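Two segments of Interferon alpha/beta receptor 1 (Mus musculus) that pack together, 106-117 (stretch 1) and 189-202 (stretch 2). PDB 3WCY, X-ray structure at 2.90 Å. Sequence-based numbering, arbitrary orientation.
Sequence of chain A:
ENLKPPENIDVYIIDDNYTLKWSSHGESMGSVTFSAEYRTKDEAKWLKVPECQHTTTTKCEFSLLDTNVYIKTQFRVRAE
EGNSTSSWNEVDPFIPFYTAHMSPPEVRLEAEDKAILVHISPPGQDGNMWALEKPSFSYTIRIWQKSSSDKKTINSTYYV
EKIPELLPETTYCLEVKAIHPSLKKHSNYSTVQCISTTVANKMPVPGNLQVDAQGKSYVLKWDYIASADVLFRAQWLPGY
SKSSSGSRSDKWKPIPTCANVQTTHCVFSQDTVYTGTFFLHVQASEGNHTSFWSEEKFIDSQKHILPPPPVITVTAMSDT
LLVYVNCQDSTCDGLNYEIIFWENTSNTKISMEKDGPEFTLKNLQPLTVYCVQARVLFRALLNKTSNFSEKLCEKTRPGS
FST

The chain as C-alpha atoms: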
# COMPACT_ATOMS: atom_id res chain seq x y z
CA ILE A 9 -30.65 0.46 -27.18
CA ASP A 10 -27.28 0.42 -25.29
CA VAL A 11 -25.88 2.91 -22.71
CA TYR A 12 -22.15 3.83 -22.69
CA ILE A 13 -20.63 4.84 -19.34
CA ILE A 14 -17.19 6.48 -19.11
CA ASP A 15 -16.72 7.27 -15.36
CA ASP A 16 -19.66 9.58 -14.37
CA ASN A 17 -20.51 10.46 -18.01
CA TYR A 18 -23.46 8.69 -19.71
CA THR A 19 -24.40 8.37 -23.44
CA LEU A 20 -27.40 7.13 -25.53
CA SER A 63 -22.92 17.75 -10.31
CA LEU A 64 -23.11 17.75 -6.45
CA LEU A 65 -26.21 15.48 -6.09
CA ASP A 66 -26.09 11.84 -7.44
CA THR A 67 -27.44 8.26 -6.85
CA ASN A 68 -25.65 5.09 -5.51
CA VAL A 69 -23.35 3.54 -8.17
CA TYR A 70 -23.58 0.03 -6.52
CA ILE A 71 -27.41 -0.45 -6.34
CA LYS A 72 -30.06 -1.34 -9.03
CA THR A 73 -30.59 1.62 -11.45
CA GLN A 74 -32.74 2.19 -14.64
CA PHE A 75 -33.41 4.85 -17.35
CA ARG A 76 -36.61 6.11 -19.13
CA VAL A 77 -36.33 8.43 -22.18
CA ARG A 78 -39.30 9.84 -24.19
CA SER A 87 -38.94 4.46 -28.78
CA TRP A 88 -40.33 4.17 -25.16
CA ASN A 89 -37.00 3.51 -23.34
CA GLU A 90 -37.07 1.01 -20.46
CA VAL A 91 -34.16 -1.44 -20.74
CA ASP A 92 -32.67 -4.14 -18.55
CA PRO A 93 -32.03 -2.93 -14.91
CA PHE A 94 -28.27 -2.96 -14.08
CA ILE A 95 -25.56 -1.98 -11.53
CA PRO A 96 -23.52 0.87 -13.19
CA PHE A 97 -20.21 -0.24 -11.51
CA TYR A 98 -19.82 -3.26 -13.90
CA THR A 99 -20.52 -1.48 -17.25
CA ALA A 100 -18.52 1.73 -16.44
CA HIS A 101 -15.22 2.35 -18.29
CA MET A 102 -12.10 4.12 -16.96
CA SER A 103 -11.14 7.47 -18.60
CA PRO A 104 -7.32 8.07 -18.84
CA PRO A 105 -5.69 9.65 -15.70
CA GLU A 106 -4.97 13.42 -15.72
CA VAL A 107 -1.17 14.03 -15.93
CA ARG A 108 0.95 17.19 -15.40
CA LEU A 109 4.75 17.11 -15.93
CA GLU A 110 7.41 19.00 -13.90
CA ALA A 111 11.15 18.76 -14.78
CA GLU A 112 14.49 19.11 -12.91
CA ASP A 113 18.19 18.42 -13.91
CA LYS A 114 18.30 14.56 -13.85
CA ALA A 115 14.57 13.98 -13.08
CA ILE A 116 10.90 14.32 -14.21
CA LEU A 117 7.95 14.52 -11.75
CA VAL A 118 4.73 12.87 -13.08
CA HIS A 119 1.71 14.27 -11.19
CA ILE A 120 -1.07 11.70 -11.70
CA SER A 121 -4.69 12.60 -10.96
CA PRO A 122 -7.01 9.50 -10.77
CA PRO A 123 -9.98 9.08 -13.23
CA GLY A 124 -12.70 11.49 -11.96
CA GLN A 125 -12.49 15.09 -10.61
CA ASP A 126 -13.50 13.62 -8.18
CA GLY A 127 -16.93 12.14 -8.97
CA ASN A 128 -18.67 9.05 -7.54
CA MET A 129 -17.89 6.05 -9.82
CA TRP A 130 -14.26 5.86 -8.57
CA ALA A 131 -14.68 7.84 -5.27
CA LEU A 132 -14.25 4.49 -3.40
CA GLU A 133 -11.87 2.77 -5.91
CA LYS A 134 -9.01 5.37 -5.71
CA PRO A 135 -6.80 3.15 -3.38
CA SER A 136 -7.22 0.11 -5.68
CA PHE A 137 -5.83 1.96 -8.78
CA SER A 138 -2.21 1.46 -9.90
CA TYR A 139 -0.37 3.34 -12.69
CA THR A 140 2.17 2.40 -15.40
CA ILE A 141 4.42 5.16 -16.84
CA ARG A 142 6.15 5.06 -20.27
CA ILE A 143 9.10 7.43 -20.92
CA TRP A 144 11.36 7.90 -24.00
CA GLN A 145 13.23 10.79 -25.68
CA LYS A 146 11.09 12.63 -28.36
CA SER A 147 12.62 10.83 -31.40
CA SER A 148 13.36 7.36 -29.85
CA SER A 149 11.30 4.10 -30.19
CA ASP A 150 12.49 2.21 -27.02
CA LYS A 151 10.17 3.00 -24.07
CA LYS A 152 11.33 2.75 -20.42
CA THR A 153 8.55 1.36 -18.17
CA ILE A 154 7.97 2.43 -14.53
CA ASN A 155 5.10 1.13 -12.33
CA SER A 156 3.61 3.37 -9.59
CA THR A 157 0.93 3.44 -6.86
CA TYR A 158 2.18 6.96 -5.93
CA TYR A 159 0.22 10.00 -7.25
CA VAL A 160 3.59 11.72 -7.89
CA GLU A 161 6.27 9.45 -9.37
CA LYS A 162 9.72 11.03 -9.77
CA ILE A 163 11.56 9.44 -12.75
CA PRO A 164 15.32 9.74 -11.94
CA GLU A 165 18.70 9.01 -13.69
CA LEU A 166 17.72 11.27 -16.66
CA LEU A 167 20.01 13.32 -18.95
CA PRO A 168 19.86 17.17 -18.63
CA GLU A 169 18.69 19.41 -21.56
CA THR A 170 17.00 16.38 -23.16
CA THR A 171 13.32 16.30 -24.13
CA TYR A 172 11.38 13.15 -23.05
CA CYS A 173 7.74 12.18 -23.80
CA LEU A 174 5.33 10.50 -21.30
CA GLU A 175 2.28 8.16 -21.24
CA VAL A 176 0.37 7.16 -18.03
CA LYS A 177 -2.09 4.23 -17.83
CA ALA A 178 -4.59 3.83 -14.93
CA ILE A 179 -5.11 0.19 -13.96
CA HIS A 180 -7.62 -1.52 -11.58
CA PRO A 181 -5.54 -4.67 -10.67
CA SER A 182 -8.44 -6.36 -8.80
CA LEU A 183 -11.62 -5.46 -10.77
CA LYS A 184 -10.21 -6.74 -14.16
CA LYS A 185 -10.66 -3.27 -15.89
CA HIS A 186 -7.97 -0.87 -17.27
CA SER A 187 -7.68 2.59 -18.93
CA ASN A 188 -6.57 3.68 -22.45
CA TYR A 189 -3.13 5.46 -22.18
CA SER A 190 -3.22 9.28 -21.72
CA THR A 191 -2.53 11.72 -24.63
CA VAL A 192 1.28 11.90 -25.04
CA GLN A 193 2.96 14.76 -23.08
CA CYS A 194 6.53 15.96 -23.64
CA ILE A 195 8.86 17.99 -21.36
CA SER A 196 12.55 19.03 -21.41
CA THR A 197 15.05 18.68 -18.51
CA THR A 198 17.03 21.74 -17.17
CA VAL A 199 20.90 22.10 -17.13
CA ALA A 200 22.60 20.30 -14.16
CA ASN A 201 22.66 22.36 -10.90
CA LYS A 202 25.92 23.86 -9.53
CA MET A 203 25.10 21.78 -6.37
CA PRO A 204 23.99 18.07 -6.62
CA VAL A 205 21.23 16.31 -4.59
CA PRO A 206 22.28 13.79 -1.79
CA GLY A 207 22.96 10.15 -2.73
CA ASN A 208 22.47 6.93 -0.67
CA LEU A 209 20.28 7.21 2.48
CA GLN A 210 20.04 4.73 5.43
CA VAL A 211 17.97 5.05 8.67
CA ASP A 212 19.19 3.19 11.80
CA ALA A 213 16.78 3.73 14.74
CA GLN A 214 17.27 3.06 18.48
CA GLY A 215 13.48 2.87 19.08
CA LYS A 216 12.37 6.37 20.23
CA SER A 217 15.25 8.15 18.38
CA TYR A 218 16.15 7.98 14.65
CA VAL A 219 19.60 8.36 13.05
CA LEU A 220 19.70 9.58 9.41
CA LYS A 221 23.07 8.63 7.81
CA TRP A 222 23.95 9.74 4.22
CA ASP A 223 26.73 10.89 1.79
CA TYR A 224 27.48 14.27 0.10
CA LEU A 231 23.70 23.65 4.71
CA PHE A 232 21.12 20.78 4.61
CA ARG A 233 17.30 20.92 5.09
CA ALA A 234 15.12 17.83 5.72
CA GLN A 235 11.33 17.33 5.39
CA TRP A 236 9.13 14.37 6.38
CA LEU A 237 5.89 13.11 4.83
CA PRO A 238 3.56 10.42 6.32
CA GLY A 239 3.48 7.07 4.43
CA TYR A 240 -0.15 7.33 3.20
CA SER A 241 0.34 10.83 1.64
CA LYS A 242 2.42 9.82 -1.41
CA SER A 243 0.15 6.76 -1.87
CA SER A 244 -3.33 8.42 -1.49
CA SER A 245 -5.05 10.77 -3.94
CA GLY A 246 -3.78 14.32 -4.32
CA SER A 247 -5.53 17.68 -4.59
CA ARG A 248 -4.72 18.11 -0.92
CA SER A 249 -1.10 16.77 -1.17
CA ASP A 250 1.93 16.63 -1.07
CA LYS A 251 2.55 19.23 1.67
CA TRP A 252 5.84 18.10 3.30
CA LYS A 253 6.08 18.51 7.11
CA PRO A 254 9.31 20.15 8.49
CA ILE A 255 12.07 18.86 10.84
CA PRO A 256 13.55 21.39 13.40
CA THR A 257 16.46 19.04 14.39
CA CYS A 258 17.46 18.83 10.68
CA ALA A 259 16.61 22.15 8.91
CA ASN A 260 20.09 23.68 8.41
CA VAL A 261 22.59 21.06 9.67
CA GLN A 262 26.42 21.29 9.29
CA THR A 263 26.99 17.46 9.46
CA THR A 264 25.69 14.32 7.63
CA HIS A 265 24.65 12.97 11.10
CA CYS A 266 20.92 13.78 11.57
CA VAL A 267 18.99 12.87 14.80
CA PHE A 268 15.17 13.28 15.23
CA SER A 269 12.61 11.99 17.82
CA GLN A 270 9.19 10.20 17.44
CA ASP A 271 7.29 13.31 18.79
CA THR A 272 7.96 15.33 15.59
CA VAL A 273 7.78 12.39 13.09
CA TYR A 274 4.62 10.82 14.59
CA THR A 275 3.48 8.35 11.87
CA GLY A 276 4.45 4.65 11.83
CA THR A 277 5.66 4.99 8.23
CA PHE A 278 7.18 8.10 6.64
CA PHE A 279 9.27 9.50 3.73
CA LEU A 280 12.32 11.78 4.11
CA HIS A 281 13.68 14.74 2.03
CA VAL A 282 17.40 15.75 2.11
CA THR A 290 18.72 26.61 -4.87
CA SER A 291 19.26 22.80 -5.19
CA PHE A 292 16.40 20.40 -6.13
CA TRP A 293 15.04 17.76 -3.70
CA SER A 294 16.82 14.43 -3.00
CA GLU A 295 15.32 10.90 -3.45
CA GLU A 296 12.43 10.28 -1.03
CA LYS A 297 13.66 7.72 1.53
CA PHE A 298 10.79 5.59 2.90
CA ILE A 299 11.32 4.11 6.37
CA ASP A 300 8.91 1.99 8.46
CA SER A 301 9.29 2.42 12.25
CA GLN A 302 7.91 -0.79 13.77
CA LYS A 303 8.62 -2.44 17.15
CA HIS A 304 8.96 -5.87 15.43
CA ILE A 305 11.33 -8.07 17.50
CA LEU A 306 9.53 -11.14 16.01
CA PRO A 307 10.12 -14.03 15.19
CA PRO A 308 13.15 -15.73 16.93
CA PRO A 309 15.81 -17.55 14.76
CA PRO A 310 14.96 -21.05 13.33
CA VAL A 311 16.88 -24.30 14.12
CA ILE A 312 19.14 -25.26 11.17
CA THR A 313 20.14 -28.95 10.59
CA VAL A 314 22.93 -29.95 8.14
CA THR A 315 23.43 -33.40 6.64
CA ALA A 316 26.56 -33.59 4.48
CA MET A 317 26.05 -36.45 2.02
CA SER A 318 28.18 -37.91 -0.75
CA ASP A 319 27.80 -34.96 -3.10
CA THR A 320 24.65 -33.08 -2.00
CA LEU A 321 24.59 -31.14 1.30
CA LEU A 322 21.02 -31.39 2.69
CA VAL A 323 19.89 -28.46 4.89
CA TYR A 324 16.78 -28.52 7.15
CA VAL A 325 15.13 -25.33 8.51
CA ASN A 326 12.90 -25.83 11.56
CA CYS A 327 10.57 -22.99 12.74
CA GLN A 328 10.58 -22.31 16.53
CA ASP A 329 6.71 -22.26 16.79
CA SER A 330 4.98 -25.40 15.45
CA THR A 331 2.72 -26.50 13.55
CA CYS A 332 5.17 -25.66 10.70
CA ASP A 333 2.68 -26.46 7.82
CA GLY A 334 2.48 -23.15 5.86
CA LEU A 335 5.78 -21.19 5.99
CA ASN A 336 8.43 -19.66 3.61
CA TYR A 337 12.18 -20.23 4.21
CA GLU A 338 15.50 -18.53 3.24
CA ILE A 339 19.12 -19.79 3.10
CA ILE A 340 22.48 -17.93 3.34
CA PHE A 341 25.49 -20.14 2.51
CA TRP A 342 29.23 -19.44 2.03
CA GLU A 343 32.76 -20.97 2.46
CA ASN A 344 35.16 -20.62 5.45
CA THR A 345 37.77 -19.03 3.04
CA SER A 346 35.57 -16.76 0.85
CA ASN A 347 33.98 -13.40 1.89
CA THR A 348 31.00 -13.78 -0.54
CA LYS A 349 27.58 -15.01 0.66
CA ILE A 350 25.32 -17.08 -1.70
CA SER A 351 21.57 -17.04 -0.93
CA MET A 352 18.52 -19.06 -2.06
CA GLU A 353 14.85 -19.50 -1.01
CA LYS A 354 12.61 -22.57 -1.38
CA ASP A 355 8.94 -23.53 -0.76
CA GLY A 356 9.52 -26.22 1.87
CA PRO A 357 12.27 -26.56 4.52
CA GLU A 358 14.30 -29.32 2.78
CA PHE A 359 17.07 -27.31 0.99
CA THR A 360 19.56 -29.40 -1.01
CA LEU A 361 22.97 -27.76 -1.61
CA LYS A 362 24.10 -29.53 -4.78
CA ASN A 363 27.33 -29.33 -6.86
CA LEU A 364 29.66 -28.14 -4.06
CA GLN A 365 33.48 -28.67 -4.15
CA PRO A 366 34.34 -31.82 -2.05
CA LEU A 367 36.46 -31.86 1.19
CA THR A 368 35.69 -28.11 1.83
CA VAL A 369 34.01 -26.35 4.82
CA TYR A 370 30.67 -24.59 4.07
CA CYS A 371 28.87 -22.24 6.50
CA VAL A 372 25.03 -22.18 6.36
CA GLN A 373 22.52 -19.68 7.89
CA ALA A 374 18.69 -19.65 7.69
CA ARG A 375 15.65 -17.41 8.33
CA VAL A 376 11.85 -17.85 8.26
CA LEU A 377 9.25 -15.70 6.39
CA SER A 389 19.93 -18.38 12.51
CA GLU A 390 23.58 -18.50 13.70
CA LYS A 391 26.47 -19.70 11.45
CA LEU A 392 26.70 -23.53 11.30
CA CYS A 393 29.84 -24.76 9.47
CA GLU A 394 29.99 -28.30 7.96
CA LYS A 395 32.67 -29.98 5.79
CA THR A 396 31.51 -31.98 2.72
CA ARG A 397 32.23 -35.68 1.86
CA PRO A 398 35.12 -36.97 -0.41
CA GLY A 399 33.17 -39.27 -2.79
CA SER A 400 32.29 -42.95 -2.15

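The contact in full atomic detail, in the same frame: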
# COMPACT_ATOMS: atom_id res chain seq x y z
N GLU A 106 -5.48 12.08 -15.41
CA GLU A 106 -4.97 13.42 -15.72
C GLU A 106 -3.48 13.50 -15.29
O GLU A 106 -3.14 13.10 -14.17
CB GLU A 106 -5.83 14.51 -15.05
CG GLU A 106 -5.58 15.91 -15.59
CD GLU A 106 -6.36 17.03 -14.91
OE1 GLU A 106 -7.25 17.62 -15.57
OE2 GLU A 106 -6.06 17.33 -13.73
N VAL A 107 -2.61 13.97 -16.20
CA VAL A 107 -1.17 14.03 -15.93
C VAL A 107 -0.53 15.39 -16.23
O VAL A 107 -0.73 15.93 -17.31
CB VAL A 107 -0.39 12.81 -16.54
CG1 VAL A 107 -0.97 12.37 -17.88
CG2 VAL A 107 1.11 13.06 -16.65
N ARG A 108 0.22 15.93 -15.25
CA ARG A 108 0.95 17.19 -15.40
C ARG A 108 2.42 16.92 -15.11
O ARG A 108 2.74 16.35 -14.07
CB ARG A 108 0.41 18.31 -14.48
CG ARG A 108 -1.11 18.56 -14.51
CD ARG A 108 -1.64 19.17 -15.80
NE ARG A 108 -3.11 19.13 -15.83
CZ ARG A 108 -3.86 19.69 -16.78
NH1 ARG A 108 -3.30 20.36 -17.77
NH2 ARG A 108 -5.18 19.59 -16.72
N LEU A 109 3.30 17.32 -16.04
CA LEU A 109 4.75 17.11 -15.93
C LEU A 109 5.48 18.31 -15.33
O LEU A 109 5.11 19.46 -15.57
CB LEU A 109 5.35 16.75 -17.30
CG LEU A 109 4.71 15.59 -18.05
CD1 LEU A 109 5.06 15.63 -19.48
CD2 LEU A 109 5.11 14.26 -17.46
N GLU A 110 6.54 18.02 -14.56
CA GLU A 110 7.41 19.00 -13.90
C GLU A 110 8.83 18.45 -14.05
O GLU A 110 9.06 17.28 -13.75
CB GLU A 110 7.01 19.11 -12.43
CG GLU A 110 7.50 20.38 -11.74
CD GLU A 110 7.73 20.30 -10.24
OE1 GLU A 110 7.23 19.34 -9.60
OE2 GLU A 110 8.40 21.21 -9.70
N ALA A 111 9.78 19.25 -14.58
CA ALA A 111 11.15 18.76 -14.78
C ALA A 111 12.22 19.42 -13.92
O ALA A 111 12.05 20.55 -13.47
CB ALA A 111 11.54 18.84 -16.25
N GLU A 112 13.33 18.69 -13.70
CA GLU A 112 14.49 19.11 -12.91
C GLU A 112 15.75 18.81 -13.77
O GLU A 112 15.63 18.80 -15.00
CB GLU A 112 14.55 18.31 -11.59
CG GLU A 112 13.32 18.46 -10.70
CD GLU A 112 13.38 17.83 -9.32
OE1 GLU A 112 13.84 16.67 -9.21
OE2 GLU A 112 12.90 18.47 -8.36
N ASP A 113 16.94 18.62 -13.16
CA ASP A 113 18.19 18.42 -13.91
C ASP A 113 18.20 17.00 -14.48
O ASP A 113 18.20 16.81 -15.69
CB ASP A 113 19.44 18.59 -13.02
CG ASP A 113 19.53 19.85 -12.19
OD1 ASP A 113 19.49 20.95 -12.78
OD2 ASP A 113 19.75 19.73 -10.97
N LYS A 114 18.22 16.00 -13.57
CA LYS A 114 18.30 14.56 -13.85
C LYS A 114 16.98 13.83 -13.55
O LYS A 114 16.96 12.59 -13.47
CB LYS A 114 19.47 13.93 -13.06
CG LYS A 114 20.83 14.60 -13.27
CD LYS A 114 21.83 14.22 -12.18
CE LYS A 114 23.16 14.93 -12.31
NZ LYS A 114 23.09 16.36 -11.93
N ALA A 115 15.86 14.58 -13.40
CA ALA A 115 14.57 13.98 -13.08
C ALA A 115 13.34 14.66 -13.68
O ALA A 115 13.38 15.84 -14.04
CB ALA A 115 14.41 13.86 -11.57
N ILE A 116 12.23 13.89 -13.77
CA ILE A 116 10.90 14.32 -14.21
C ILE A 116 9.85 13.83 -13.18
O ILE A 116 9.83 12.64 -12.83
CB ILE A 116 10.57 13.94 -15.68
CG1 ILE A 116 11.26 14.92 -16.65
CG2 ILE A 116 9.04 13.91 -15.94
CD1 ILE A 116 11.54 14.40 -18.04
N LEU A 117 9.03 14.77 -12.70
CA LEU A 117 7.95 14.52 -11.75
C LEU A 117 6.64 14.36 -12.53
O LEU A 117 6.25 15.26 -13.27
CB LEU A 117 7.83 15.69 -10.75
CG LEU A 117 9.00 15.90 -9.79
CD1 LEU A 117 9.80 17.13 -10.17
CD2 LEU A 117 8.52 16.00 -8.36
N TYR A 189 -4.24 4.55 -22.52
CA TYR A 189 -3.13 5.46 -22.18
C TYR A 189 -3.52 6.93 -22.43
O TYR A 189 -4.30 7.23 -23.34
CB TYR A 189 -1.87 5.14 -23.00
CG TYR A 189 -0.92 4.16 -22.36
CD1 TYR A 189 -0.94 2.81 -22.70
CD2 TYR A 189 0.06 4.59 -21.47
CE1 TYR A 189 -0.04 1.91 -22.15
CE2 TYR A 189 0.98 3.70 -20.92
CZ TYR A 189 0.92 2.35 -21.26
OH TYR A 189 1.81 1.46 -20.70
N SER A 190 -2.97 7.85 -21.61
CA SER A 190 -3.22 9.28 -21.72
C SER A 190 -2.61 9.85 -23.01
O SER A 190 -1.72 9.22 -23.60
CB SER A 190 -2.66 10.01 -20.51
OG SER A 190 -1.30 9.67 -20.29
N THR A 191 -3.08 11.04 -23.45
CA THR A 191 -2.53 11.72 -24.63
C THR A 191 -1.06 11.99 -24.30
O THR A 191 -0.76 12.37 -23.17
CB THR A 191 -3.30 13.01 -24.95
OG1 THR A 191 -4.65 12.70 -25.29
CG2 THR A 191 -2.69 13.79 -26.08
N VAL A 192 -0.15 11.70 -25.25
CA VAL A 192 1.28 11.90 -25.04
C VAL A 192 1.62 13.35 -24.62
O VAL A 192 1.00 14.30 -25.10
CB VAL A 192 2.16 11.34 -26.19
CG1 VAL A 192 1.99 12.14 -27.48
CG2 VAL A 192 3.63 11.27 -25.80
N GLN A 193 2.50 13.49 -23.62
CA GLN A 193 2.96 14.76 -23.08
C GLN A 193 4.46 14.77 -23.00
O GLN A 193 5.05 13.85 -22.42
CB GLN A 193 2.35 15.01 -21.70
CG GLN A 193 1.09 15.83 -21.76
CD GLN A 193 0.56 16.03 -20.38
OE1 GLN A 193 1.06 16.88 -19.63
NE2 GLN A 193 -0.45 15.25 -20.00
N CYS A 194 5.08 15.80 -23.60
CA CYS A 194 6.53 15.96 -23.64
C CYS A 194 6.99 17.12 -22.76
O CYS A 194 6.26 18.10 -22.58
CB CYS A 194 7.02 16.11 -25.07
SG CYS A 194 6.38 14.85 -26.22
N ILE A 195 8.20 17.00 -22.22
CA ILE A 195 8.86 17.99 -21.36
C ILE A 195 10.39 17.89 -21.53
O ILE A 195 10.91 16.81 -21.83
CB ILE A 195 8.40 17.84 -19.87
CG1 ILE A 195 8.95 18.98 -18.97
CG2 ILE A 195 8.72 16.44 -19.31
CD1 ILE A 195 8.25 19.20 -17.67
N SER A 196 11.10 19.01 -21.33
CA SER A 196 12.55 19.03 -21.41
C SER A 196 13.17 19.26 -20.03
O SER A 196 12.63 20.03 -19.23
CB SER A 196 13.02 20.08 -22.41
OG SER A 196 14.20 19.65 -23.07
N THR A 197 14.29 18.56 -19.76
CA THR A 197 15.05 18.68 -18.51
C THR A 197 15.92 19.95 -18.51
O THR A 197 16.30 20.43 -19.58
CB THR A 197 15.89 17.41 -18.26
OG1 THR A 197 16.57 17.04 -19.46
CG2 THR A 197 15.05 16.24 -17.77
N THR A 198 16.20 20.52 -17.32
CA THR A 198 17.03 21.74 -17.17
C THR A 198 18.52 21.36 -17.11
O THR A 198 18.84 20.18 -16.96
CB THR A 198 16.62 22.52 -15.90
OG1 THR A 198 16.70 21.66 -14.76
CG2 THR A 198 15.24 23.14 -16.00
N VAL A 199 19.44 22.36 -17.20
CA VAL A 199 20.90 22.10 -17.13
C VAL A 199 21.30 21.83 -15.68
O VAL A 199 20.90 22.59 -14.79
CB VAL A 199 21.82 23.18 -17.77
CG1 VAL A 199 23.11 22.54 -18.28
CG2 VAL A 199 21.12 23.94 -18.88
N ALA A 200 22.10 20.76 -15.46
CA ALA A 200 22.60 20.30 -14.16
C ALA A 200 22.96 21.44 -13.20
O ALA A 200 23.66 22.38 -13.59
CB ALA A 200 23.80 19.37 -14.36
N ASN A 201 22.44 21.37 -11.95
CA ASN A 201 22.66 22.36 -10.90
C ASN A 201 24.13 22.45 -10.50
O ASN A 201 24.85 21.45 -10.59
CB ASN A 201 21.79 22.05 -9.66
CG ASN A 201 20.37 22.60 -9.66
OD1 ASN A 201 19.91 23.27 -10.59
ND2 ASN A 201 19.65 22.31 -8.59
N LYS A 202 24.56 23.64 -10.01
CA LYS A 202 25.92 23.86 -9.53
C LYS A 202 26.19 23.07 -8.23
O LYS A 202 27.34 22.88 -7.84
CB LYS A 202 26.25 25.36 -9.39
CG LYS A 202 25.44 26.13 -8.34
CD LYS A 202 26.05 27.49 -8.05
CE LYS A 202 25.35 28.22 -6.93
NZ LYS A 202 26.00 29.52 -6.62

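Two hydrogen bonds to backbone carbonyls anchor the contact, one near each end. At the first, the side-chain amide of Gln193 reaches across so that NE2 donates to Val107 O at 2.8 Å. At the second, the partnership is entirely backbone: Thr198 N donates to Glu112 O at 2.9 Å, with a nearly straight N-H...O angle of 159°. Beside it, Asp113 CA approaches Thr198 O at 3.6 Å in a CA-H...O contact, and the carboxylate of Asp113 turns into the loop beyond, where its OD1 lies 3.1 Å from Asn201 N.

Between these anchors, strand 106-111 and strand 193-196 run nearly parallel, their axes inclined by 13° and no closer than 7.2 Å. That spacing leaves room for side chains to fill the gap. Val107, Leu109 and Ala111 alternate with outward-pointing residues and so direct their CB atoms toward stretch 2, where Gln193 and Ile195 face them. Ile195 is the apolar centre: its CD1 lies 3.6 Å from Ala111 CB, while its CG2 meets Leu109 CD1 at 3.8 Å and Ile116 CD1 at 3.7 Å. Leu109 CD1 also packs on the aliphatic base of Gln193, 3.6 Å from its CB. Farther along, the backbones draw together, with Asp113 CA and Thr198 CA 4.8 Å apart.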